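Local structure of probable hydrolase (7AL5) at residues I10-I15 with L85-Q90; D59-G64 with W78-D83; L122-G127 with V229-A234. The protein is a probable hydrolase of the alpha/beta hydrolase superfamily, whose substrate is not established. All coordinates share one frame; numbering follows the deposited sequence.

Contact 1 (I10-I15 with L85-Q90); sequences ISLPHI and LMVAEQ
Leu12 and Met86 bring the two backbones nearest, their CA atoms 6.4 Å apart, where the end of strand 7-11 and the turn after it lie over the C-terminal part of helix 77-90. Here the helix packs on the edge of the central sheet of the alpha/beta hydrolase fold, strand 7-11 being outermost within this chain. Met86, a selenomethionine, makes the largest share of the contact from the helix. Its CB packs on Leu12 CG at 3.9 Å. The chain then bends at chi3 (99°), which carries CE against CG and CD of Pro13, 4.0 Å from Pro13 CG, while SE comes to the edge of the His14 imidazole. SE lies 3.7 Å from His14 CE1 and 78° off the ring normal, a selenium version of the Met-aromatic contact. His14 NE2 is bonded to Asp83, one helical turn back, and that bond helps fix the rotation of the ring.

On the next residue, Val87, the two methyls part: CG2 meets Leu12 CD1 and CG1 lies 3.9 Å from Ile10 CD1. Gln90 runs past Ile10 CG2 in the opposite direction, and its amide carbon CD sits 3.1 Å from Ser11 O. Ser11 OG turns instead to Glu191 of the third subunit. With no hydrogen bond crossing between the segments, sheet edge and helix are held by apolar and selenium-aromatic packing, and polar groups at the margin look to Asp83 and a neighbouring subunit.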
loop_
_atom_site.group_PDB
_atom_site.type_symbol
_atom_site.label_atom_id
_atom_site.label_comp_id
_atom_site.label_asym_id
_atom_site.label_seq_id
_atom_site.Cartn_x
_atom_site.Cartn_y
_atom_site.Cartn_z
ATOM N N ILE A 10 -3.105 6.375 -16.123
ATOM C CA ILE A 10 -4.174 5.454 -16.437
ATOM C C ILE A 10 -4.387 4.654 -15.175
ATOM O O ILE A 10 -3.521 3.855 -14.795
ATOM C CB ILE A 10 -3.858 4.527 -17.614
ATOM C CG1 ILE A 10 -3.699 5.303 -18.922
ATOM C CG2 ILE A 10 -4.996 3.523 -17.732
ATOM C CD1 ILE A 10 -3.411 4.413 -20.181
ATOM N N SER A 11 -5.531 4.855 -14.532
ATOM C CA SER A 11 -5.821 4.242 -13.243
ATOM C C SER A 11 -6.462 2.868 -13.433
ATOM O O SER A 11 -7.599 2.753 -13.889
ATOM C CB SER A 11 -6.719 5.164 -12.423
ATOM O OG SER A 11 -5.972 6.326 -12.084
ATOM N N LEU A 12 -5.725 1.850 -13.083
ATOM C CA LEU A 12 -6.150 0.482 -12.891
ATOM C C LEU A 12 -6.513 0.279 -11.429
ATOM O O LEU A 12 -6.103 1.054 -10.575
ATOM C CB LEU A 12 -5.010 -0.437 -13.298
ATOM C CG LEU A 12 -4.879 -0.709 -14.791
ATOM C CD1 LEU A 12 -5.026 0.521 -15.626
ATOM C CD2 LEU A 12 -3.494 -1.345 -15.093
ATOM N N PRO A 13 -7.270 -0.761 -11.099
ATOM C CA PRO A 13 -7.623 -0.985 -9.683
ATOM C C PRO A 13 -6.454 -1.248 -8.758
ATOM O O PRO A 13 -6.532 -0.888 -7.576
ATOM C CB PRO A 13 -8.546 -2.200 -9.740
ATOM C CG PRO A 13 -9.103 -2.173 -11.182
ATOM C CD PRO A 13 -8.004 -1.648 -12.019
ATOM N N HIS A 14 -5.362 -1.834 -9.249
ATOM C CA HIS A 14 -4.247 -2.248 -8.410
ATOM C C HIS A 14 -2.948 -1.519 -8.626
ATOM O O HIS A 14 -1.966 -1.751 -7.943
ATOM C CB HIS A 14 -3.948 -3.716 -8.668
ATOM C CG HIS A 14 -3.639 -4.003 -10.106
ATOM N ND1 HIS A 14 -4.618 -4.054 -11.075
ATOM C CD2 HIS A 14 -2.461 -4.208 -10.743
ATOM C CE1 HIS A 14 -4.055 -4.325 -12.240
ATOM N NE2 HIS A 14 -2.751 -4.445 -12.059
ATOM N N ILE A 15 -2.889 -0.701 -9.655
ATOM C CA ILE A 15 -1.670 0.073 -9.998
ATOM C C ILE A 15 -2.060 1.252 -10.879
ATOM O O ILE A 15 -3.059 1.186 -11.537
ATOM C CB ILE A 15 -0.622 -0.824 -10.676
ATOM C CG1 ILE A 15 0.690 -0.079 -10.898
ATOM C CG2 ILE A 15 -1.148 -1.415 -11.959
ATOM C CD1 ILE A 15 1.873 -0.967 -10.950
ATOM N N LEU A 85 -4.487 -5.607 -20.488
ATOM C CA LEU A 85 -5.922 -5.838 -20.672
ATOM C C LEU A 85 -6.750 -4.828 -19.884
ATOM O O LEU A 85 -7.729 -4.264 -20.390
ATOM C CB LEU A 85 -6.269 -7.267 -20.256
ATOM C CG LEU A 85 -7.734 -7.715 -20.318
ATOM C CD1 LEU A 85 -8.210 -7.712 -21.739
ATOM C CD2 LEU A 85 -7.906 -9.084 -19.730
HETATM N N MSE A 86 -6.357 -4.567 -18.658
HETATM C CA MSE A 86 -7.029 -3.603 -17.767
HETATM C C MSE A 86 -6.876 -2.181 -18.301
HETATM O O MSE A 86 -7.760 -1.413 -18.059
HETATM C CB MSE A 86 -6.581 -3.848 -16.340
HETATM C CG MSE A 86 -6.987 -5.203 -15.906
HETATM SE SE MSE A 86 -7.103 -5.362 -14.048
HETATM C CE MSE A 86 -8.969 -5.162 -13.775
ATOM N N VAL A 87 -5.757 -1.846 -18.929
ATOM C CA VAL A 87 -5.609 -0.539 -19.543
ATOM C C VAL A 87 -6.680 -0.349 -20.598
ATOM O O VAL A 87 -7.357 0.683 -20.637
ATOM C CB VAL A 87 -4.207 -0.371 -20.147
ATOM C CG1 VAL A 87 -4.259 0.710 -21.149
ATOM C CG2 VAL A 87 -3.147 -0.055 -19.053
ATOM N N ALA A 88 -6.879 -1.362 -21.452
ATOM C CA ALA A 88 -7.907 -1.265 -22.496
ATOM C C ALA A 88 -9.301 -1.102 -21.900
ATOM O O ALA A 88 -10.129 -0.338 -22.422
ATOM C CB ALA A 88 -7.887 -2.510 -23.408
ATOM N N GLU A 89 -9.598 -1.858 -20.841
ATOM C CA GLU A 89 -10.865 -1.680 -20.129
ATOM C C GLU A 89 -11.044 -0.252 -19.634
ATOM O O GLU A 89 -12.145 0.314 -19.718
ATOM C CB GLU A 89 -10.936 -2.635 -18.944
ATOM C CG GLU A 89 -10.974 -4.084 -19.355
ATOM C CD GLU A 89 -12.363 -4.531 -19.748
ATOM O OE1 GLU A 89 -13.260 -4.448 -18.889
ATOM O OE2 GLU A 89 -12.549 -4.953 -20.912
ATOM N N GLN A 90 -9.974 0.335 -19.094
ATOM C CA GLN A 90 -10.029 1.690 -18.558
ATOM C C GLN A 90 -10.127 2.739 -19.663
ATOM O O GLN A 90 -10.610 3.855 -19.428
ATOM C CB GLN A 90 -8.799 1.914 -17.692
ATOM C CG GLN A 90 -8.779 3.238 -17.030
ATOM C CD GLN A 90 -9.861 3.385 -15.949
ATOM O OE1 GLN A 90 -10.530 2.423 -15.537
ATOM N NE2 GLN A 90 -10.026 4.600 -15.493
#

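Contact 2 (D59-G64 with W78-D83); sequences DFAGHG and WDYALD
Tyr80, reaching out from helix 77-90, lays its ring against Phe60 in the loop that follows strand 53-58, and its atoms can be taken in order. CB sits 3.8 Å from Phe60 CE1. CG lies over one face of the Phe60 ring, displaced toward the rim, and CD1 comes closest to the phenylalanine, 3.4 Å from Phe60 CD1. CE1 reaches back toward the start of the phenylalanine side chain, 3.7 Å from Phe60 CB. The ring centroids are 4.3 Å apart, but the planes are inclined at 36°, so the pair is oblique. At the tip, OH comes within 3.4 Å of His63 CE1, at the edge of the imidazole. Ala61 O approaches the tyrosine ring at its edge.

That carbonyl is already engaged: His63 ND1 donates to Ala61 O at 2.7 Å, nearly straight at 163° and in the imidazole plane. The bond fixes the ring's rotation and reinforces the type II turn from Phe60 to His63, in which Gly62 takes a positive phi. Beside the aromatic pair, a water accepts from Ala61 N and donates to Asp83 OD2 at 2.6 Å. Asp83 OD2 also forms a salt bridge to Arg69. Met103, in the helix after the presumed nucleophile elbow, touches Phe60, His63 and Tyr80. The contact thus sets rings against one another in a buried layer, while a single water links the loop's backbone to a helix carboxylate whose negative charge is probably stabilised by Arg69.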
loop_
_atom_site.group_PDB
_atom_site.type_symbol
_atom_site.label_atom_id
_atom_site.label_comp_id
_atom_site.label_asym_id
_atom_site.label_seq_id
_atom_site.Cartn_x
_atom_site.Cartn_y
_atom_site.Cartn_z
ATOM N N ASP A 59 3.904 2.696 -20.265
ATOM C CA ASP A 59 5.009 2.299 -19.421
ATOM C C ASP A 59 4.554 1.058 -18.680
ATOM O O ASP A 59 3.544 1.085 -17.976
ATOM C CB ASP A 59 5.415 3.392 -18.440
ATOM C CG ASP A 59 6.302 4.453 -19.065
ATOM O OD1 ASP A 59 7.109 4.113 -19.944
ATOM O OD2 ASP A 59 6.197 5.634 -18.662
ATOM N N PHE A 60 5.277 -0.029 -18.831
ATOM C CA PHE A 60 4.982 -1.160 -17.961
ATOM C C PHE A 60 5.158 -0.769 -16.500
ATOM O O PHE A 60 5.888 0.181 -16.157
ATOM C CB PHE A 60 5.897 -2.339 -18.269
ATOM C CG PHE A 60 5.448 -3.183 -19.415
ATOM C CD1 PHE A 60 4.146 -3.573 -19.529
ATOM C CD2 PHE A 60 6.367 -3.601 -20.370
ATOM C CE1 PHE A 60 3.736 -4.376 -20.584
ATOM C CE2 PHE A 60 5.976 -4.420 -21.404
ATOM C CZ PHE A 60 4.641 -4.809 -21.502
ATOM N N ALA A 61 4.465 -1.501 -15.628
ATOM C CA ALA A 61 4.763 -1.396 -14.202
ATOM C C ALA A 61 6.270 -1.401 -14.009
ATOM O O ALA A 61 6.986 -2.104 -14.721
ATOM C CB ALA A 61 4.141 -2.557 -13.426
ATOM N N GLY A 62 6.747 -0.577 -13.075
ATOM C CA GLY A 62 8.142 -0.536 -12.685
ATOM C C GLY A 62 9.087 0.069 -13.690
ATOM O O GLY A 62 10.310 -0.063 -13.521
ATOM N N HIS A 63 8.562 0.706 -14.735
ATOM C CA HIS A 63 9.356 1.238 -15.833
ATOM C C HIS A 63 8.927 2.688 -16.117
ATOM O O HIS A 63 7.827 3.112 -15.789
ATOM C CB HIS A 63 9.185 0.425 -17.157
ATOM C CG HIS A 63 9.690 -0.984 -17.119
ATOM N ND1 HIS A 63 9.064 -1.980 -16.397
ATOM C CD2 HIS A 63 10.716 -1.583 -17.782
ATOM C CE1 HIS A 63 9.719 -3.119 -16.566
ATOM N NE2 HIS A 63 10.705 -2.910 -17.422
ATOM N N GLY A 64 9.764 3.437 -16.809
ATOM C CA GLY A 64 9.422 4.808 -17.093
ATOM C C GLY A 64 8.850 5.539 -15.896
ATOM O O GLY A 64 9.483 5.661 -14.838
ATOM N N TRP A 78 2.819 -12.683 -17.379
ATOM C CA TRP A 78 1.335 -12.650 -17.355
ATOM C C TRP A 78 0.811 -11.538 -16.443
ATOM O O TRP A 78 -0.312 -11.156 -16.615
ATOM C CB TRP A 78 0.710 -14.017 -17.084
ATOM C CG TRP A 78 1.277 -14.704 -15.899
ATOM C CD1 TRP A 78 0.882 -14.573 -14.614
ATOM C CD2 TRP A 78 2.378 -15.613 -15.899
ATOM N NE1 TRP A 78 1.654 -15.351 -13.816
ATOM C CE2 TRP A 78 2.574 -16.001 -14.573
ATOM C CE3 TRP A 78 3.214 -16.127 -16.884
ATOM C CZ2 TRP A 78 3.571 -16.889 -14.206
ATOM C CZ3 TRP A 78 4.202 -17.003 -16.521
ATOM C CH2 TRP A 78 4.379 -17.373 -15.198
ATOM N N ASP A 79 1.560 -11.090 -15.446
ATOM C CA ASP A 79 1.119 -9.906 -14.713
ATOM C C ASP A 79 1.048 -8.700 -15.642
ATOM O O ASP A 79 0.109 -7.912 -15.557
ATOM C CB ASP A 79 2.028 -9.629 -13.518
ATOM C CG ASP A 79 2.120 -10.815 -12.553
ATOM O OD1 ASP A 79 1.064 -11.450 -12.237
ATOM O OD2 ASP A 79 3.281 -11.095 -12.137
ATOM N N TYR A 80 1.981 -8.563 -16.582
ATOM C CA TYR A 80 1.974 -7.470 -17.585
ATOM C C TYR A 80 0.762 -7.620 -18.506
ATOM O O TYR A 80 0.143 -6.644 -18.815
ATOM C CB TYR A 80 3.238 -7.428 -18.440
ATOM C CG TYR A 80 4.508 -7.021 -17.749
ATOM C CD1 TYR A 80 4.605 -5.847 -17.025
ATOM C CD2 TYR A 80 5.632 -7.817 -17.860
ATOM C CE1 TYR A 80 5.784 -5.484 -16.415
ATOM C CE2 TYR A 80 6.815 -7.473 -17.256
ATOM C CZ TYR A 80 6.894 -6.301 -16.541
ATOM O OH TYR A 80 8.080 -5.992 -15.977
ATOM N N ALA A 81 0.458 -8.840 -18.922
ATOM C CA ALA A 81 -0.691 -9.105 -19.776
ATOM C C ALA A 81 -1.977 -8.605 -19.141
ATOM O O ALA A 81 -2.771 -7.909 -19.776
ATOM C CB ALA A 81 -0.797 -10.599 -20.054
ATOM N N LEU A 82 -2.191 -8.933 -17.875
ATOM C CA LEU A 82 -3.339 -8.387 -17.174
ATOM C C LEU A 82 -3.332 -6.855 -17.184
ATOM O O LEU A 82 -4.368 -6.240 -17.444
ATOM C CB LEU A 82 -3.381 -8.925 -15.741
ATOM C CG LEU A 82 -4.575 -8.421 -14.915
ATOM C CD1 LEU A 82 -5.932 -8.748 -15.589
ATOM C CD2 LEU A 82 -4.533 -8.982 -13.512
ATOM N N ASP A 83 -2.195 -6.214 -16.848
ATOM C CA ASP A 83 -2.181 -4.743 -16.824
ATOM C C ASP A 83 -2.584 -4.164 -18.185
ATOM O O ASP A 83 -3.331 -3.179 -18.277
ATOM C CB ASP A 83 -0.796 -4.182 -16.447
ATOM C CG ASP A 83 -0.237 -4.696 -15.093
ATOM O OD1 ASP A 83 -0.990 -5.154 -14.201
ATOM O OD2 ASP A 83 1.003 -4.625 -14.917
HETATM O O HOH W 1 2.175 -2.905 -16.455
#

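Contact 3 (L122-G127 with V229-A234); sequences LALIDG and VSLVLA
Leu122 O takes the N-H of Ser230 at 2.8 Å, a rung of a parallel ladder in which residues 122-125 and 229-234 run side by side, their axes 10° apart. Leu124 N donates to Ser230 O at 2.7 Å. Leu124 O in turn receives Val232 N at 2.9 Å. Leu124 therefore bonds to Ser230 and Val232, the residues flanking its bridge partner Leu231. On the other side of strand 119-125, the backbones of Ala123 and Ile125 bond to Gly100, so the strand lies inside the central sheet of the alpha/beta hydrolase fold. Leu122, Leu124, Val229 and Leu231 share one face, where Leu122 and Leu124 pack on helix 103-114. There Leu124 CD1 meets Val229 CG1 at 3.7 Å, and CD1 of Leu231 packs against Leu124 CB. Ala123, Ile125, Ser230 and Val232 line the other face.

Just past the strand end the chain turns with a positive phi at Asp126, and its N-H makes only a weak bond to Val232 O (128°). The carboxylate takes over the ladder. With CG anti to the backbone N (chi1 -162°), it reaches the end of strand 229-234, and OD1 accepts Ala234 N at 2.8 Å from above the carboxylate plane. A water also donates to OD1 and to Ala234 O. OD2 accepts from His263 ND1 and from Met238 N, an arrangement consistent with Asp126 being the acid of a Ser102-His263-Asp126 catalytic triad.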
loop_
_atom_site.group_PDB
_atom_site.type_symbol
_atom_site.label_atom_id
_atom_site.label_comp_id
_atom_site.label_asym_id
_atom_site.label_seq_id
_atom_site.Cartn_x
_atom_site.Cartn_y
_atom_site.Cartn_z
ATOM N N LEU A 122 -1.390 -8.042 -34.327
ATOM C CA LEU A 122 -0.108 -7.908 -33.640
ATOM C C LEU A 122 0.951 -7.368 -34.596
ATOM O O LEU A 122 1.169 -7.938 -35.675
ATOM C CB LEU A 122 0.393 -9.242 -33.088
ATOM C CG LEU A 122 -0.307 -9.897 -31.920
ATOM C CD1 LEU A 122 0.420 -11.183 -31.539
ATOM C CD2 LEU A 122 -0.342 -8.951 -30.762
ATOM N N ALA A 123 1.607 -6.280 -34.199
ATOM C CA ALA A 123 2.809 -5.783 -34.851
ATOM C C ALA A 123 3.955 -5.999 -33.878
ATOM O O ALA A 123 3.944 -5.429 -32.784
ATOM C CB ALA A 123 2.681 -4.309 -35.219
ATOM N N LEU A 124 4.925 -6.829 -34.264
ATOM C CA LEU A 124 5.968 -7.300 -33.365
ATOM C C LEU A 124 7.326 -6.855 -33.871
ATOM O O LEU A 124 7.614 -6.982 -35.065
ATOM C CB LEU A 124 5.958 -8.836 -33.246
ATOM C CG LEU A 124 4.628 -9.450 -32.798
ATOM C CD1 LEU A 124 4.751 -10.950 -32.650
ATOM C CD2 LEU A 124 4.169 -8.852 -31.463
ATOM N N ILE A 125 8.165 -6.372 -32.947
ATOM C CA ILE A 125 9.517 -5.925 -33.253
ATOM C C ILE A 125 10.505 -6.834 -32.535
ATOM O O ILE A 125 10.765 -6.678 -31.333
ATOM C CB ILE A 125 9.747 -4.467 -32.876
ATOM C CG1 ILE A 125 8.676 -3.603 -33.539
ATOM C CG2 ILE A 125 11.156 -4.028 -33.327
ATOM C CD1 ILE A 125 8.848 -2.107 -33.299
ATOM N N ASP A 126 11.016 -7.806 -33.293
ATOM C CA ASP A 126 12.219 -8.577 -33.001
ATOM C C ASP A 126 12.072 -9.214 -31.630
ATOM O O ASP A 126 12.987 -9.200 -30.809
ATOM C CB ASP A 126 13.464 -7.681 -33.127
ATOM C CG ASP A 126 14.799 -8.470 -33.264
ATOM O OD1 ASP A 126 14.954 -9.043 -34.341
ATOM O OD2 ASP A 126 15.718 -8.415 -32.403
ATOM N N GLY A 127 10.908 -9.814 -31.407
ATOM C CA GLY A 127 10.557 -10.582 -30.204
ATOM C C GLY A 127 9.436 -11.558 -30.484
ATOM O O GLY A 127 8.604 -11.238 -31.293
ATOM N N VAL A 229 -0.400 -11.227 -37.838
ATOM C CA VAL A 229 0.819 -10.869 -37.125
ATOM C C VAL A 229 1.852 -10.374 -38.133
ATOM O O VAL A 229 2.145 -11.064 -39.114
ATOM C CB VAL A 229 1.398 -12.054 -36.327
ATOM C CG1 VAL A 229 2.692 -11.639 -35.632
ATOM C CG2 VAL A 229 0.392 -12.589 -35.252
ATOM N N SER A 230 2.420 -9.196 -37.867
ATOM C CA SER A 230 3.570 -8.667 -38.582
ATOM C C SER A 230 4.786 -8.722 -37.673
ATOM O O SER A 230 4.790 -8.091 -36.611
ATOM C CB SER A 230 3.317 -7.233 -39.019
ATOM O OG SER A 230 4.286 -6.849 -39.963
ATOM N N LEU A 231 5.821 -9.439 -38.099
ATOM C CA LEU A 231 7.055 -9.595 -37.345
ATOM C C LEU A 231 8.214 -8.926 -38.080
ATOM O O LEU A 231 8.489 -9.229 -39.244
ATOM C CB LEU A 231 7.349 -11.073 -37.113
ATOM C CG LEU A 231 8.583 -11.510 -36.334
ATOM C CD1 LEU A 231 8.577 -10.905 -34.930
ATOM C CD2 LEU A 231 8.646 -13.009 -36.271
ATOM N N VAL A 232 8.901 -8.031 -37.390
ATOM C CA VAL A 232 10.125 -7.414 -37.891
ATOM C C VAL A 232 11.322 -8.058 -37.199
ATOM O O VAL A 232 11.305 -8.317 -35.979
ATOM C CB VAL A 232 10.109 -5.890 -37.673
ATOM C CG1 VAL A 232 11.508 -5.331 -37.795
ATOM C CG2 VAL A 232 9.184 -5.212 -38.664
ATOM N N LEU A 233 12.350 -8.366 -37.993
ATOM C CA LEU A 233 13.498 -9.138 -37.537
ATOM C C LEU A 233 14.729 -8.316 -37.858
ATOM O O LEU A 233 14.944 -7.951 -39.021
ATOM C CB LEU A 233 13.559 -10.503 -38.216
ATOM C CG LEU A 233 12.314 -11.335 -37.971
ATOM C CD1 LEU A 233 12.024 -12.283 -39.110
ATOM C CD2 LEU A 233 12.482 -12.079 -36.743
ATOM N N ALA A 234 15.478 -7.950 -36.818
ATOM C CA ALA A 234 16.660 -7.116 -36.987
ATOM C C ALA A 234 17.813 -8.023 -37.364
ATOM O O ALA A 234 18.000 -9.064 -36.734
ATOM C CB ALA A 234 16.970 -6.356 -35.698
HETATM O O HOH W 2 16.416 -10.708 -35.467
#

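How the contacts relate
Contacts 1 and 2 share helix 77-90 and lie side by side, their centres about 10 Å apart. The join between them is the bond from His14 NE2 to Asp83 OD1, 2.9 Å, backed by Ile15 CD1 on Ala61 CB. Both also touch the second subunit. Contact 3 stands apart across the domain: its nearest atoms are about 12 Å from contact 1 and about 11 Å from contact 2. The strands of contacts 1 and 3 belong to the same sheet, 7-11 being an outermost strand within the chain. Contacts 2 and 3 reach the presumed active site differently, through Phe60 touching the elbow around Ser102 and through Asp126 of the likely triad.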